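Local coordinates for protein nicotinate-nucleotide pyrophosphorylase (Pyrococcus furiosus, PDB 2I14) that probably catalyses the ATP-dependent transfer of the phosphoribosyl group of phosphoribosyl pyrophosphate to nicotinate, giving nicotinate mononucleotide for NAD(+) biosynthesis, at residues F250-E255 with E284-V289; Q117-A122 with M152-A157. The contacts are given in a common frame with arbitrary orientation. Numbering follows the deposited sequence.

Interaction 1. Residues F250-E255 with E284-V289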
# COMPACT_ATOMS: atom_id res chain seq x y z
N PHE A 250 16.34 -15.06 11.98
CA PHE A 250 17.74 -15.42 11.87
C PHE A 250 18.60 -14.64 12.85
O PHE A 250 19.44 -15.22 13.55
CB PHE A 250 18.24 -15.21 10.44
CG PHE A 250 19.39 -16.11 10.07
CD1 PHE A 250 19.42 -17.44 10.51
CD2 PHE A 250 20.44 -15.63 9.28
CE1 PHE A 250 20.49 -18.27 10.18
CE2 PHE A 250 21.51 -16.46 8.95
CZ PHE A 250 21.54 -17.78 9.39
N ARG A 251 18.41 -13.33 12.91
CA ARG A 251 19.17 -12.50 13.83
C ARG A 251 19.14 -13.12 15.22
O ARG A 251 20.18 -13.42 15.81
CB ARG A 251 18.55 -11.12 13.88
CG ARG A 251 19.07 -10.25 15.02
CD ARG A 251 20.16 -9.35 14.55
NE ARG A 251 20.71 -8.57 15.65
CZ ARG A 251 21.64 -7.63 15.50
NH1 ARG A 251 22.11 -7.36 14.29
NH2 ARG A 251 22.10 -6.99 16.55
N LYS A 252 17.94 -13.29 15.76
CA LYS A 252 17.78 -13.86 17.07
C LYS A 252 18.49 -15.20 17.19
O LYS A 252 19.20 -15.44 18.17
CB LYS A 252 16.31 -14.05 17.40
CG LYS A 252 15.60 -12.82 17.93
CD LYS A 252 14.17 -13.20 18.24
CE LYS A 252 13.30 -12.01 18.64
NZ LYS A 252 11.89 -12.51 18.82
N ILE A 253 18.31 -16.07 16.20
CA ILE A 253 18.96 -17.38 16.22
C ILE A 253 20.48 -17.23 16.29
O ILE A 253 21.15 -17.93 17.05
CB ILE A 253 18.57 -18.24 14.99
CG1 ILE A 253 17.08 -18.60 15.05
CG2 ILE A 253 19.39 -19.53 14.95
CD1 ILE A 253 16.62 -19.52 13.92
N ILE A 254 21.02 -16.30 15.51
CA ILE A 254 22.45 -16.06 15.52
C ILE A 254 22.93 -15.60 16.89
O ILE A 254 23.99 -16.02 17.36
CB ILE A 254 22.85 -14.99 14.51
CG1 ILE A 254 22.57 -15.50 13.09
CG2 ILE A 254 24.31 -14.61 14.71
CD1 ILE A 254 22.92 -14.52 11.99
N GLU A 255 22.16 -14.75 17.55
CA GLU A 255 22.55 -14.27 18.87
C GLU A 255 22.56 -15.41 19.89
O GLU A 255 23.54 -15.58 20.63
CB GLU A 255 21.61 -13.17 19.32
CG GLU A 255 21.56 -11.99 18.37
CD GLU A 255 20.69 -10.85 18.88
OE1 GLU A 255 19.58 -11.13 19.40
OE2 GLU A 255 21.11 -9.67 18.74
N GLU A 284 20.42 -6.80 8.06
CA GLU A 284 19.80 -7.01 9.36
C GLU A 284 20.53 -8.03 10.21
O GLU A 284 19.99 -8.52 11.20
CB GLU A 284 18.32 -7.41 9.18
CG GLU A 284 18.07 -8.80 8.61
CD GLU A 284 16.59 -9.09 8.33
OE1 GLU A 284 16.08 -8.69 7.25
OE2 GLU A 284 15.93 -9.70 9.20
N ILE A 285 21.78 -8.31 9.86
CA ILE A 285 22.49 -9.33 10.59
C ILE A 285 24.02 -9.17 10.60
O ILE A 285 24.73 -9.92 11.28
CB ILE A 285 21.99 -10.71 10.03
CG1 ILE A 285 21.13 -11.38 11.11
CG2 ILE A 285 23.13 -11.57 9.50
CD1 ILE A 285 20.43 -12.63 10.66
N VAL A 286 24.53 -8.16 9.89
CA VAL A 286 25.97 -7.90 9.78
C VAL A 286 26.70 -7.80 11.11
O VAL A 286 27.73 -8.45 11.32
CB VAL A 286 26.28 -6.57 9.09
CG1 VAL A 286 27.48 -6.74 8.20
CG2 VAL A 286 25.08 -6.05 8.36
N ASP A 287 26.18 -6.95 11.99
CA ASP A 287 26.80 -6.70 13.27
C ASP A 287 26.81 -7.87 14.24
O ASP A 287 27.10 -7.71 15.41
CB ASP A 287 26.15 -5.48 13.94
CG ASP A 287 26.23 -4.23 13.08
OD1 ASP A 287 27.29 -3.99 12.46
OD2 ASP A 287 25.23 -3.48 13.02
N VAL A 288 26.50 -9.07 13.77
CA VAL A 288 26.48 -10.20 14.66
C VAL A 288 27.05 -11.44 13.97
O VAL A 288 27.08 -12.53 14.53
CB VAL A 288 25.04 -10.46 15.15
CG1 VAL A 288 24.95 -11.73 15.96
CG2 VAL A 288 24.57 -9.28 15.99
N VAL A 289 27.50 -11.26 12.74
CA VAL A 289 28.06 -12.37 11.99
C VAL A 289 29.47 -11.99 11.56
O VAL A 289 29.78 -10.82 11.30
CB VAL A 289 27.20 -12.71 10.76
CG1 VAL A 289 25.87 -13.28 11.21
CG2 VAL A 289 26.95 -11.47 9.95
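A helix and a neighbouring loop can pack without one hydrogen bond between them, and the first turns of the helix beginning at Phe250 illustrate how. Arg251, Ile285 and Val288 lose the most surface here. Arg251 lays its guanidinium over the valine, CZ of Arg251 standing 3.4 Å from CG2 of Val288, while CD of Arg251 lies 3.5 Å from the carbonyl O of Glu284. A weak hydrogen bond within the helix, part of a salt bridge, joins NE of Arg251 to OE2 of Glu255 at 3.3 Å, so the charge is answered one turn further on. Beneath this polar cover, Ile285 sets its CD1 against the start of the helix, 3.1 Å from N of Arg251, 3.3 Å from CD2 of Phe250 and 3.4 Å from CD1 of Ile254. Val288 points toward the helix, its CG1 3.2 Å from CG2 of Ile254. The contact belongs to the alpha/beta-barrel domain. Helix 250-263 follows strand 237-240, and the loop leads from helix 279-283 into strand 291-294; Val273 of the intervening strand 270-274 touches Phe250, Ile254 and Val289, while Phe292 of strand 291-294 touches Ile285.

Interaction 2. Residues Q117-A122 with M152-A157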
# COMPACT_ATOMS: atom_id res chain seq x y z
N GLN A 117 26.34 -10.51 -18.25
CA GLN A 117 26.17 -11.35 -17.09
C GLN A 117 27.28 -11.18 -16.05
O GLN A 117 27.04 -11.26 -14.84
CB GLN A 117 26.05 -12.81 -17.54
CG GLN A 117 25.46 -13.75 -16.50
CD GLN A 117 25.34 -15.20 -17.00
OE1 GLN A 117 24.86 -16.07 -16.28
NE2 GLN A 117 25.78 -15.45 -18.25
N ALA A 118 28.50 -10.96 -16.53
CA ALA A 118 29.64 -10.76 -15.64
C ALA A 118 29.40 -9.49 -14.85
O ALA A 118 29.40 -9.50 -13.60
CB ALA A 118 30.92 -10.63 -16.45
N SER A 119 29.17 -8.40 -15.57
CA SER A 119 28.89 -7.11 -14.94
C SER A 119 27.76 -7.26 -13.94
O SER A 119 27.79 -6.67 -12.86
CB SER A 119 28.52 -6.09 -16.00
OG SER A 119 29.69 -5.67 -16.70
N GLY A 120 26.77 -8.06 -14.32
CA GLY A 120 25.64 -8.30 -13.45
C GLY A 120 26.07 -8.93 -12.14
O GLY A 120 25.81 -8.39 -11.06
N ILE A 121 26.73 -10.07 -12.22
CA ILE A 121 27.20 -10.75 -11.02
C ILE A 121 28.12 -9.87 -10.18
O ILE A 121 27.98 -9.81 -8.95
CB ILE A 121 27.93 -12.02 -11.39
CG1 ILE A 121 26.97 -12.95 -12.12
CG2 ILE A 121 28.48 -12.68 -10.14
CD1 ILE A 121 27.55 -14.31 -12.51
N ALA A 122 29.04 -9.17 -10.83
CA ALA A 122 29.97 -8.30 -10.10
C ALA A 122 29.22 -7.24 -9.27
O ALA A 122 29.38 -7.17 -8.04
CB ALA A 122 30.92 -7.62 -11.08
N MET A 152 33.52 -18.17 -15.05
CA MET A 152 33.22 -16.76 -15.31
C MET A 152 32.52 -16.17 -14.09
O MET A 152 32.81 -15.05 -13.66
CB MET A 152 32.32 -16.58 -16.54
CG MET A 152 30.84 -16.45 -16.21
SD MET A 152 30.11 -14.81 -16.47
CE MET A 152 30.55 -13.97 -14.95
N ILE A 153 31.62 -16.96 -13.52
CA ILE A 153 30.88 -16.54 -12.35
C ILE A 153 31.78 -16.28 -11.16
O ILE A 153 31.86 -15.15 -10.68
CB ILE A 153 29.81 -17.56 -11.96
CG1 ILE A 153 28.79 -17.68 -13.09
CG2 ILE A 153 29.12 -17.12 -10.67
CD1 ILE A 153 27.64 -18.58 -12.76
N ASP A 154 32.46 -17.32 -10.66
CA ASP A 154 33.33 -17.13 -9.51
C ASP A 154 34.36 -16.01 -9.73
O ASP A 154 34.74 -15.30 -8.79
CB ASP A 154 34.04 -18.44 -9.16
CG ASP A 154 33.16 -19.40 -8.33
OD1 ASP A 154 32.39 -18.93 -7.46
OD2 ASP A 154 33.26 -20.64 -8.55
N ARG A 155 34.80 -15.83 -10.98
CA ARG A 155 35.77 -14.79 -11.29
C ARG A 155 35.10 -13.41 -11.16
O ARG A 155 35.76 -12.40 -10.88
CB ARG A 155 36.29 -15.00 -12.71
CG ARG A 155 37.71 -14.52 -12.96
CD ARG A 155 37.81 -13.10 -13.46
NE ARG A 155 37.87 -13.04 -14.91
CZ ARG A 155 38.25 -11.96 -15.60
NH1 ARG A 155 38.61 -10.84 -14.99
NH2 ARG A 155 38.28 -12.02 -16.92
N ALA A 156 33.79 -13.36 -11.38
CA ALA A 156 33.03 -12.12 -11.30
C ALA A 156 32.67 -11.80 -9.85
O ALA A 156 32.68 -10.63 -9.45
CB ALA A 156 31.75 -12.23 -12.13
N ALA A 157 32.34 -12.84 -9.09
CA ALA A 157 31.99 -12.67 -7.69
C ALA A 157 33.22 -12.13 -7.01
O ALA A 157 33.14 -11.32 -6.08
CB ALA A 157 31.60 -14.01 -7.08
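Where two helices come close, small residues set the spacing and larger ones fill what remains; helices 108-131 and 150-159 make the case. Their short segments run at 43° to each other, with a signed crossing angle of -43° and axes 8.3 Å apart at closest approach. Met152 opens the second segment by reaching across, its CE resting 3.4 Å from CA and 3.7 Å from CB of Ala118, where the alanine leaves room for the methyl. The same CE is 3.9 Å from CD1 of Ile121. Ile153 meets that isoleucine too, CG1 of Ile153 lying 3.6 Å from CD1 of Ile121. The next two residues make no contact with the first segment: Asp154 hydrogen-bonds to Ser139, and Arg155 forms a salt bridge with Glu84 and a cation-pi contact with Tyr11 of a neighbouring subunit. One turn beyond Met152 comes Ala156. Its CA is only 5.0 Å from that of Ala122, and CA of Ala122 sits 3.6 Å from O of Ala156, a backbone approach that two alanines permit. CB of Ala156 also meets CG2 of Ile121 at 3.9 Å. Ala157 completes the hole, its N 4.0 Å from CG2 of Ile121, so that Ile121 is a knob set among Met152, Ile153, Ala156 and Ala157. Ile298 of helix 296-299 packs on both Ile121 and Ala157. Away from the ligand and zinc sites, the contact packs a helix that spans the N-terminal and barrel-type C-terminal family regions against one of the latter. With no hydrogen bond or salt bridge between the segments, the contact rests on apolar packing and shape fit.

How the interactions relate
Followed from the N terminus, the chain first makes interaction 2, which closes a loop of 29 residues holding the end of helix 108-131, strand 137-139 and the ligand-pocket residues Phe140, Arg143 and His144. Only later does interaction 1 close a second loop, of 28 residues, containing strand 270-274 and the pocket residues Ser274, Gly275 and Gly276. The two stand in series, neither nesting nor crossing. Their centres are 27 Å apart and their nearest atoms about 16 Å, so they do not touch. Interaction 2, near the centre of the folded chain, packs helix 108-131 against helix 150-159, linking the N-terminal and C-terminal family regions, whereas interaction 1 joins successive beta-alpha units on the barrel's periphery.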